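Local coordinates for protein blood group a-and b-cleaving endo-beta-galactosidase (Streptococcus pneumoniae, PDB 2YGL) that belongs to a family 98 endo-beta-galactosidase that cleaves blood group A and B antigens, and comprises its tandem CBM51 modules, which probably bind carbohydrate, at residues 85-90 and 160-164; 108-112 and 138-144; 42-46 and 56-61. All coordinates share one frame; numbering follows the deposited sequence.

Contact 1 of 3, residues 85-90 and 160-164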
loop_
_atom_site.group_PDB
_atom_site.type_symbol
_atom_site.label_atom_id
_atom_site.label_comp_id
_atom_site.label_asym_id
_atom_site.label_seq_id
_atom_site.Cartn_x
_atom_site.Cartn_y
_atom_site.Cartn_z
ATOM N N THR A 85 -17.199 2.702 11.168
ATOM C CA THR A 85 -18.267 1.952 11.838
ATOM C C THR A 85 -19.414 2.863 12.274
ATOM O O THR A 85 -19.234 4.074 12.429
ATOM C CB THR A 85 -17.738 1.161 13.075
ATOM O OG1 THR A 85 -18.717 0.206 13.497
ATOM C CG2 THR A 85 -17.405 2.092 14.237
ATOM N N TYR A 86 -20.591 2.267 12.454
ATOM C CA TYR A 86 -21.721 2.935 13.087
ATOM C C TYR A 86 -21.838 2.413 14.516
ATOM O O TYR A 86 -21.751 1.207 14.748
ATOM C CB TYR A 86 -23.020 2.644 12.331
ATOM C CG TYR A 86 -23.075 3.210 10.929
ATOM C CD1 TYR A 86 -22.553 2.495 9.848
ATOM C CD2 TYR A 86 -23.656 4.453 10.680
ATOM C CE1 TYR A 86 -22.601 3.005 8.558
ATOM C CE2 TYR A 86 -23.711 4.975 9.386
ATOM C CZ TYR A 86 -23.181 4.243 8.333
ATOM O OH TYR A 86 -23.226 4.742 7.051
ATOM N N ILE A 87 -22.028 3.318 15.469
ATOM C CA ILE A 87 -22.170 2.926 16.872
ATOM C C ILE A 87 -23.512 3.331 17.465
ATOM O O ILE A 87 -24.100 4.338 17.074
ATOM C CB ILE A 87 -21.016 3.466 17.773
ATOM C CG1 ILE A 87 -20.864 4.990 17.626
ATOM C CG2 ILE A 87 -19.715 2.728 17.473
ATOM C CD1 ILE A 87 -20.047 5.648 18.733
ATOM N N GLY A 88 -23.974 2.532 18.419
ATOM C CA GLY A 88 -25.205 2.798 19.150
ATOM C C GLY A 88 -25.581 1.580 19.967
ATOM O O GLY A 88 -24.851 0.590 19.987
ATOM N N ILE A 89 -26.718 1.659 20.651
ATOM C CA ILE A 89 -27.253 0.519 21.381
ATOM C C ILE A 89 -28.180 -0.245 20.444
ATOM O O ILE A 89 -29.064 0.348 19.823
ATOM C CB ILE A 89 -27.995 0.953 22.668
ATOM C CG1 ILE A 89 -27.030 1.678 23.614
ATOM C CG2 ILE A 89 -28.621 -0.259 23.365
ATOM C CD1 ILE A 89 -27.701 2.407 24.771
ATOM N N ASP A 90 -27.966 -1.555 20.334
ATOM C CA ASP A 90 -28.753 -2.390 19.429
ATOM C C ASP A 90 -30.250 -2.341 19.740
ATOM O O ASP A 90 -30.652 -2.280 20.905
ATOM C CB ASP A 90 -28.268 -3.838 19.463
ATOM C CG ASP A 90 -28.756 -4.633 18.271
ATOM O OD1 ASP A 90 -28.128 -4.544 17.195
ATOM O OD2 ASP A 90 -29.772 -5.337 18.408
ATOM N N GLU A 160 -26.324 -3.092 25.139
ATOM C CA GLU A 160 -25.994 -3.854 23.944
ATOM C C GLU A 160 -25.327 -2.945 22.916
ATOM O O GLU A 160 -25.962 -2.513 21.949
ATOM C CB GLU A 160 -27.262 -4.490 23.354
ATOM C CG GLU A 160 -27.989 -5.453 24.289
ATOM C CD GLU A 160 -27.314 -6.806 24.385
ATOM O OE1 GLU A 160 -26.953 -7.378 23.334
ATOM O OE2 GLU A 160 -27.152 -7.302 25.519
ATOM N N VAL A 161 -24.048 -2.642 23.142
ATOM C CA VAL A 161 -23.283 -1.800 22.226
ATOM C C VAL A 161 -22.921 -2.594 20.981
ATOM O O VAL A 161 -22.365 -3.693 21.069
ATOM C CB VAL A 161 -22.003 -1.211 22.888
ATOM C CG1 VAL A 161 -21.076 -0.585 21.844
ATOM C CG2 VAL A 161 -22.372 -0.178 23.941
ATOM N N VAL A 162 -23.259 -2.035 19.823
ATOM C CA VAL A 162 -22.853 -2.618 18.553
ATOM C C VAL A 162 -21.973 -1.672 17.754
ATOM O O VAL A 162 -22.235 -0.466 17.668
ATOM C CB VAL A 162 -24.052 -3.086 17.683
ATOM C CG1 VAL A 162 -24.654 -4.368 18.242
ATOM C CG2 VAL A 162 -25.105 -1.990 17.542
ATOM N N PHE A 163 -20.911 -2.239 17.196
ATOM C CA PHE A 163 -20.075 -1.551 16.235
ATOM C C PHE A 163 -20.515 -2.068 14.865
ATOM O O PHE A 163 -19.902 -2.976 14.299
ATOM C CB PHE A 163 -18.589 -1.827 16.521
ATOM C CG PHE A 163 -18.142 -1.393 17.903
ATOM C CD1 PHE A 163 -18.325 -2.226 19.008
ATOM C CD2 PHE A 163 -17.540 -0.151 18.098
ATOM C CE1 PHE A 163 -17.916 -1.825 20.286
ATOM C CE2 PHE A 163 -17.125 0.257 19.372
ATOM C CZ PHE A 163 -17.317 -0.582 20.466
ATOM N N ALA A 164 -21.609 -1.498 14.365
ATOM C CA ALA A 164 -22.243 -1.944 13.125
ATOM C C ALA A 164 -21.404 -1.595 11.903
ATOM O O ALA A 164 -20.919 -0.467 11.779
ATOM C CB ALA A 164 -23.643 -1.350 12.994
#
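Thr85 and Tyr86 converge on one acceptor, the carbonyl oxygen of Ala164. Thr85 OG1 reaches Ala164 O at 2.9 Å, from above the carbonyl plane (58° out of it), because the hydroxyl lies opposite its own backbone nitrogen (chi1 -166°). Tyr86 N meets the same Ala164 O at 2.8 Å within the carbonyl plane and almost straight, so two donors of different approach grip one oxygen. The Tyr86 ring turns an edge to it, with Ala164 O near the ring plane, before its far end leads away toward Lys55, with which it makes a cation-pi contact.

These strands, 82-87 and 160-171, are antiparallel neighbours in one sheet of the beta-sandwich of the first NPCBM/NEW2 module; the short strand axes approach to 4.5 Å. The pairing continues beyond the corner that the chain turns at Gly88: Val162 N donates to Gly88 O at 3.1 Å, and Asp90 N to Glu160 O at 2.7 Å.

On the face carrying Ile87 and Phe163, Ile87 CG2 lies 3.7 Å from Phe163 CD2, the two side chains crossing at a slant. Ile87 CG1 sits between its backbone N and carbonyl carbon (chi1 54°), which leaves CG2 as the branch that touches the ring. Farther along, Asp90 passes aslant of Val162, with Asp90 OD1 3.6 Å from Val162 CG1. That carboxylate is held from outside the pair, OD1 by Ser46 N and OD2 by Ser92 OG, while the bent Glu160 side chain carries OE2 away to Thr35 OG1.

Contact 2 of 3, residues 108-112 and 138-144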
loop_
_atom_site.group_PDB
_atom_site.type_symbol
_atom_site.label_atom_id
_atom_site.label_comp_id
_atom_site.label_asym_id
_atom_site.label_seq_id
_atom_site.Cartn_x
_atom_site.Cartn_y
_atom_site.Cartn_z
ATOM N N ILE A 108 -12.755 4.979 20.450
ATOM C CA ILE A 108 -11.831 4.220 19.618
ATOM C C ILE A 108 -10.419 4.694 19.940
ATOM O O ILE A 108 -10.142 5.898 19.949
ATOM C CB ILE A 108 -12.136 4.360 18.101
ATOM C CG1 ILE A 108 -13.590 3.962 17.787
ATOM C CG2 ILE A 108 -11.140 3.547 17.260
ATOM C CD1 ILE A 108 -13.958 2.504 18.101
ATOM N N GLU A 109 -9.543 3.736 20.222
ATOM C CA GLU A 109 -8.181 4.011 20.649
ATOM C C GLU A 109 -7.194 3.304 19.728
ATOM O O GLU A 109 -7.389 2.136 19.381
ATOM C CB GLU A 109 -7.998 3.534 22.093
ATOM C CG GLU A 109 -6.665 3.875 22.737
ATOM C CD GLU A 109 -6.622 3.491 24.208
ATOM O OE1 GLU A 109 -7.424 4.037 24.995
ATOM O OE2 GLU A 109 -5.787 2.640 24.577
ATOM N N ILE A 110 -6.148 4.023 19.323
ATOM C CA ILE A 110 -5.050 3.436 18.552
ATOM C C ILE A 110 -3.727 3.697 19.268
ATOM O O ILE A 110 -3.343 4.853 19.474
ATOM C CB ILE A 110 -4.985 3.973 17.096
ATOM C CG1 ILE A 110 -6.267 3.631 16.330
ATOM C CG2 ILE A 110 -3.757 3.408 16.370
ATOM C CD1 ILE A 110 -6.427 4.371 15.008
ATOM N N ASP A 111 -3.054 2.613 19.654
ATOM C CA ASP A 111 -1.749 2.662 20.329
ATOM C C ASP A 111 -1.697 3.645 21.507
ATOM O O ASP A 111 -0.757 4.434 21.632
ATOM C CB ASP A 111 -0.624 2.954 19.322
ATOM C CG ASP A 111 -0.533 1.910 18.220
ATOM O OD1 ASP A 111 -0.783 0.715 18.486
ATOM O OD2 ASP A 111 -0.197 2.289 17.079
ATOM N N GLY A 112 -2.716 3.594 22.360
ATOM C CA GLY A 112 -2.777 4.429 23.557
ATOM C C GLY A 112 -3.388 5.803 23.354
ATOM O O GLY A 112 -3.570 6.550 24.318
ATOM N N THR A 138 -8.706 8.290 10.675
ATOM C CA THR A 138 -7.481 7.954 9.960
ATOM C C THR A 138 -6.589 7.088 10.849
ATOM O O THR A 138 -6.460 7.338 12.049
ATOM C CB THR A 138 -6.713 9.226 9.519
ATOM O OG1 THR A 138 -7.620 10.148 8.905
ATOM C CG2 THR A 138 -5.612 8.883 8.522
ATOM N N ILE A 139 -5.995 6.060 10.254
ATOM C CA ILE A 139 -5.047 5.197 10.948
ATOM C C ILE A 139 -3.625 5.586 10.533
ATOM O O ILE A 139 -3.328 5.650 9.336
ATOM C CB ILE A 139 -5.330 3.702 10.649
ATOM C CG1 ILE A 139 -6.617 3.262 11.355
ATOM C CG2 ILE A 139 -4.160 2.815 11.072
ATOM C CD1 ILE A 139 -7.170 1.941 10.867
ATOM N N PRO A 140 -2.748 5.869 11.521
ATOM C CA PRO A 140 -1.344 6.186 11.241
ATOM C C PRO A 140 -0.632 5.002 10.598
ATOM O O PRO A 140 -0.925 3.852 10.932
ATOM C CB PRO A 140 -0.760 6.463 12.633
ATOM C CG PRO A 140 -1.937 6.789 13.488
ATOM C CD PRO A 140 -3.039 5.930 12.965
ATOM N N GLN A 141 0.293 5.286 9.681
ATOM C CA GLN A 141 0.990 4.247 8.914
ATOM C C GLN A 141 1.702 3.237 9.813
ATOM O O GLN A 141 1.821 2.059 9.467
ATOM C CB GLN A 141 1.985 4.886 7.937
ATOM C CG GLN A 141 2.466 3.955 6.822
ATOM C CD GLN A 141 3.474 4.610 5.883
ATOM O OE1 GLN A 141 3.818 5.788 6.033
ATOM N NE2 GLN A 141 3.952 3.844 4.906
ATOM N N ASN A 142 2.152 3.711 10.970
ATOM C CA ASN A 142 2.891 2.904 11.940
ATOM C C ASN A 142 2.024 2.092 12.914
ATOM O O ASN A 142 2.556 1.314 13.710
ATOM C CB ASN A 142 3.828 3.815 12.741
ATOM C CG ASN A 142 3.219 5.184 13.009
ATOM O OD1 ASN A 142 3.355 6.103 12.199
ATOM N ND2 ASN A 142 2.540 5.322 14.142
ATOM N N ALA A 143 0.703 2.267 12.844
ATOM C CA ALA A 143 -0.226 1.722 13.848
ATOM C C ALA A 143 -0.127 0.211 14.060
ATOM O O ALA A 143 0.007 -0.554 13.106
ATOM C CB ALA A 143 -1.658 2.119 13.527
ATOM N N LYS A 144 -0.210 -0.198 15.325
ATOM C CA LYS A 144 -0.063 -1.602 15.715
ATOM C C LYS A 144 -1.331 -2.192 16.339
ATOM O O LYS A 144 -1.633 -3.371 16.142
ATOM C CB LYS A 144 1.120 -1.766 16.679
ATOM C CG LYS A 144 2.490 -1.608 16.019
ATOM C CD LYS A 144 3.609 -1.533 17.053
ATOM C CE LYS A 144 4.980 -1.459 16.391
ATOM N NZ LYS A 144 5.146 -0.239 15.541
#
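Ile110, the last residue of strand 105-110, packs against the loop that joins strand 133-138 to strand 145-151, in the beta-sandwich of the first NPCBM/NEW2 module. Strand 105-110 lies between 145-151 and 113-117 in a five-stranded antiparallel sheet, whereas strand 133-138 belongs to the other sheet; the loop 138-144 therefore passes from one sheet to the other at the end of the sandwich.

The Ile110 side chain starts out from a CB directed at the loop and then divides. One branch, CG2, is placed opposite the backbone nitrogen and meets Ala143 CB at 3.8 Å. The other runs through CG1, opposite the carbonyl carbon (chi1 -61°), and extends (chi2 167°) to CD1. This terminal methyl touches Ile139 CG1 at 3.8 Å, the two isoleucine side chains crossing at about a right angle. Pro140 CD lies a little farther off, 4.3 Å from Ile110 CD1, where Pro140 is exposed to solvent. Ile146 and Val115, from the strands flanking 105-110, also touch the Ile110 side chain, while Ile139 touches Leu168 of strand 160-171, in the sheet that strand 133-138 belongs to.

Pro140 to Ala143 form a type I beta turn, with Ala143 N bonded to Pro140 O at 3.0 Å. The turn delivers the next amide, that of Lys144, to the carboxylate of Asp111. Asp111 OD1 also accepts from Lys145 N, so successive backbone amides are gathered by one side chain. The Lys144 chain leads away from this group, its CB lying 3.6 Å from Asp111 OD1. Lys144 N itself donates to Asp111 OD2 at 3.0 Å on the syn lone pair, with a weak second bond to Asp111 OD1 at 3.3 Å.

Contact 3 of 3, residues 42-46 and 56-61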
loop_
_atom_site.group_PDB
_atom_site.type_symbol
_atom_site.label_atom_id
_atom_site.label_comp_id
_atom_site.label_asym_id
_atom_site.label_seq_id
_atom_site.Cartn_x
_atom_site.Cartn_y
_atom_site.Cartn_z
ATOM N N HIS A 42 -30.846 -15.766 15.085
ATOM C CA HIS A 42 -30.325 -15.325 13.786
ATOM C C HIS A 42 -30.440 -13.810 13.579
ATOM O O HIS A 42 -29.996 -13.279 12.556
ATOM C CB HIS A 42 -31.033 -16.079 12.654
ATOM C CG HIS A 42 -30.760 -17.554 12.638
ATOM N ND1 HIS A 42 -31.088 -18.357 11.566
ATOM C CD2 HIS A 42 -30.177 -18.369 13.551
ATOM C CE1 HIS A 42 -30.732 -19.603 11.825
ATOM N NE2 HIS A 42 -30.175 -19.636 13.022
ATOM N N THR A 43 -31.029 -13.129 14.561
ATOM C CA THR A 43 -31.234 -11.676 14.537
ATOM C C THR A 43 -29.970 -10.902 14.146
ATOM O O THR A 43 -28.889 -11.135 14.693
ATOM C CB THR A 43 -31.749 -11.184 15.905
ATOM O OG1 THR A 43 -32.884 -11.970 16.286
ATOM C CG2 THR A 43 -32.141 -9.708 15.861
ATOM N N LYS A 44 -30.125 -9.993 13.184
ATOM C CA LYS A 44 -29.027 -9.150 12.713
ATOM C C LYS A 44 -28.874 -7.905 13.584
ATOM O O LYS A 44 -29.833 -7.462 14.224
ATOM C CB LYS A 44 -29.259 -8.719 11.261
ATOM C CG LYS A 44 -29.201 -9.843 10.229
ATOM C CD LYS A 44 -29.468 -9.301 8.827
ATOM C CE LYS A 44 -29.529 -10.411 7.785
ATOM N NZ LYS A 44 -28.186 -10.990 7.491
ATOM N N ILE A 45 -27.661 -7.352 13.595
ATOM C CA ILE A 45 -27.381 -6.064 14.224
ATOM C C ILE A 45 -28.240 -4.983 13.566
ATOM O O ILE A 45 -28.297 -4.888 12.337
ATOM C CB ILE A 45 -25.877 -5.695 14.106
ATOM C CG1 ILE A 45 -25.034 -6.613 14.996
ATOM C CG2 ILE A 45 -25.635 -4.220 14.458
ATOM C CD1 ILE A 45 -23.558 -6.637 14.654
ATOM N N SER A 46 -28.926 -4.191 14.385
ATOM C CA SER A 46 -29.725 -3.085 13.866
ATOM C C SER A 46 -29.655 -1.844 14.744
ATOM O O SER A 46 -29.583 -1.934 15.969
ATOM C CB SER A 46 -31.182 -3.503 13.628
ATOM O OG SER A 46 -31.827 -3.871 14.831
ATOM N N TYR A 56 -30.684 -2.436 9.286
ATOM C CA TYR A 56 -30.063 -3.724 9.609
ATOM C C TYR A 56 -28.688 -3.856 8.958
ATOM O O TYR A 56 -28.436 -3.288 7.895
ATOM C CB TYR A 56 -30.978 -4.880 9.190
ATOM C CG TYR A 56 -32.252 -4.956 10.001
ATOM C CD1 TYR A 56 -33.389 -4.237 9.625
ATOM C CD2 TYR A 56 -32.319 -5.737 11.155
ATOM C CE1 TYR A 56 -34.564 -4.296 10.380
ATOM C CE2 TYR A 56 -33.486 -5.802 11.915
ATOM C CZ TYR A 56 -34.600 -5.081 11.521
ATOM O OH TYR A 56 -35.751 -5.146 12.268
ATOM N N PHE A 57 -27.801 -4.600 9.613
ATOM C CA PHE A 57 -26.416 -4.742 9.168
ATOM C C PHE A 57 -26.026 -6.213 9.135
ATOM O O PHE A 57 -26.239 -6.933 10.111
ATOM C CB PHE A 57 -25.468 -4.004 10.123
ATOM C CG PHE A 57 -25.658 -2.510 10.161
ATOM C CD1 PHE A 57 -26.648 -1.934 10.958
ATOM C CD2 PHE A 57 -24.822 -1.674 9.424
ATOM C CE1 PHE A 57 -26.814 -0.548 11.005
ATOM C CE2 PHE A 57 -24.980 -0.286 9.466
ATOM C CZ PHE A 57 -25.978 0.277 10.258
ATOM N N ASP A 58 -25.448 -6.651 8.018
ATOM C CA ASP A 58 -24.925 -8.016 7.892
ATOM C C ASP A 58 -23.670 -8.234 8.742
ATOM O O ASP A 58 -23.455 -9.326 9.273
ATOM C CB ASP A 58 -24.597 -8.345 6.429
ATOM C CG ASP A 58 -25.835 -8.518 5.563
ATOM O OD1 ASP A 58 -26.926 -8.816 6.090
ATOM O OD2 ASP A 58 -25.708 -8.365 4.333
ATOM N N LYS A 59 -22.845 -7.194 8.856
ATOM C CA LYS A 59 -21.539 -7.302 9.512
ATOM C C LYS A 59 -21.415 -6.384 10.725
ATOM O O LYS A 59 -22.023 -5.313 10.771
ATOM C CB LYS A 59 -20.408 -6.997 8.521
ATOM C CG LYS A 59 -20.460 -7.777 7.196
ATOM C CD LYS A 59 -20.223 -9.279 7.382
ATOM C CE LYS A 59 -18.766 -9.596 7.678
ATOM N NZ LYS A 59 -18.579 -11.025 8.050
ATOM N N GLY A 60 -20.615 -6.811 11.701
ATOM C CA GLY A 60 -20.338 -5.993 12.877
ATOM C C GLY A 60 -19.888 -6.773 14.096
ATOM O O GLY A 60 -19.725 -7.995 14.048
ATOM N N ILE A 61 -19.678 -6.041 15.189
ATOM C CA ILE A 61 -19.281 -6.610 16.473
ATOM C C ILE A 61 -20.313 -6.224 17.533
ATOM O O ILE A 61 -20.659 -5.048 17.673
ATOM C CB ILE A 61 -17.863 -6.119 16.902
ATOM C CG1 ILE A 61 -16.792 -6.502 15.864
ATOM C CG2 ILE A 61 -17.493 -6.635 18.285
ATOM C CD1 ILE A 61 -16.580 -8.004 15.657
HETATM O O HOH W 1 -25.552 -8.529 12.096
HETATM O O HOH W 2 -34.553 -4.062 14.909
#
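A beta hairpin, strand 45-48 paired with strand 54-57, supplies most of this contact; the chain then leaves the hairpin through Asp58 and Lys59 to enter strand 60-64 of the larger sheet in the first NPCBM/NEW2 module. Phe57 N donates to Ile45 O at 2.8 Å. The return link passes through a water: it accepts from Ile45 N and donates to Phe57 O, so solvent bridges these two backbone atoms.

Next along the hairpin, Ser46 and Tyr56 form a non-hydrogen-bonded pair. Ser46 CB stands over one face of the Tyr56 ring, 4.0 Å from its centroid and 29° off the ring normal, a CH-pi contact. The Ser46 hydroxyl lies between its backbone nitrogen and carbonyl carbon (chi1 63°), and a second water donates to it and also hydrogen-bonds to Tyr56 OH, linking the serine to the far end of the ring. Lys44 CB approaches the same ring at its edge.

Ile45 turns its tip toward the later part of segment 56-61: CD1 comes within 3.7 Å of Gly60 CA, lying against the bare backbone of the glycine. The isoleucine also packs on Val162 and Ala164 of strand 160-171, and the Phe57 ring touches Ala164 too, which seats the hairpin on the larger sheet.

On the solvent-exposed side of the contact, the Lys44 and Asp58 side chains lie side by side and point the same way. The lysine chain is extended until its last torsion bends, and Lys44 NZ forms a salt bridge with Asp58 OD1 at 2.9 Å, approaching from 36° above the carboxylate plane.

In the fold
All three contacts lie in the first of the two NPCBM/NEW2 modules. Contact 3 closes first along the chain; contact 1 follows, and contact 2 falls wholly between its two segments. Contacts 1 and 3 have centres about 10 Å apart and share a sheet, in which strands 60-64 and 160-171 are neighbours; Phe163 N probably bonds to Ile61 O at 2.9 Å. Contact 2 is centred about 21 Å from contact 1 and about 26 Å from contact 3. It involves the second sheet, yet Ile108 CD1 packs on Phe163 CE2 at 4.1 Å. The contacts thus run from the hairpin, through one sheet, to the opposing sheet of the sandwich.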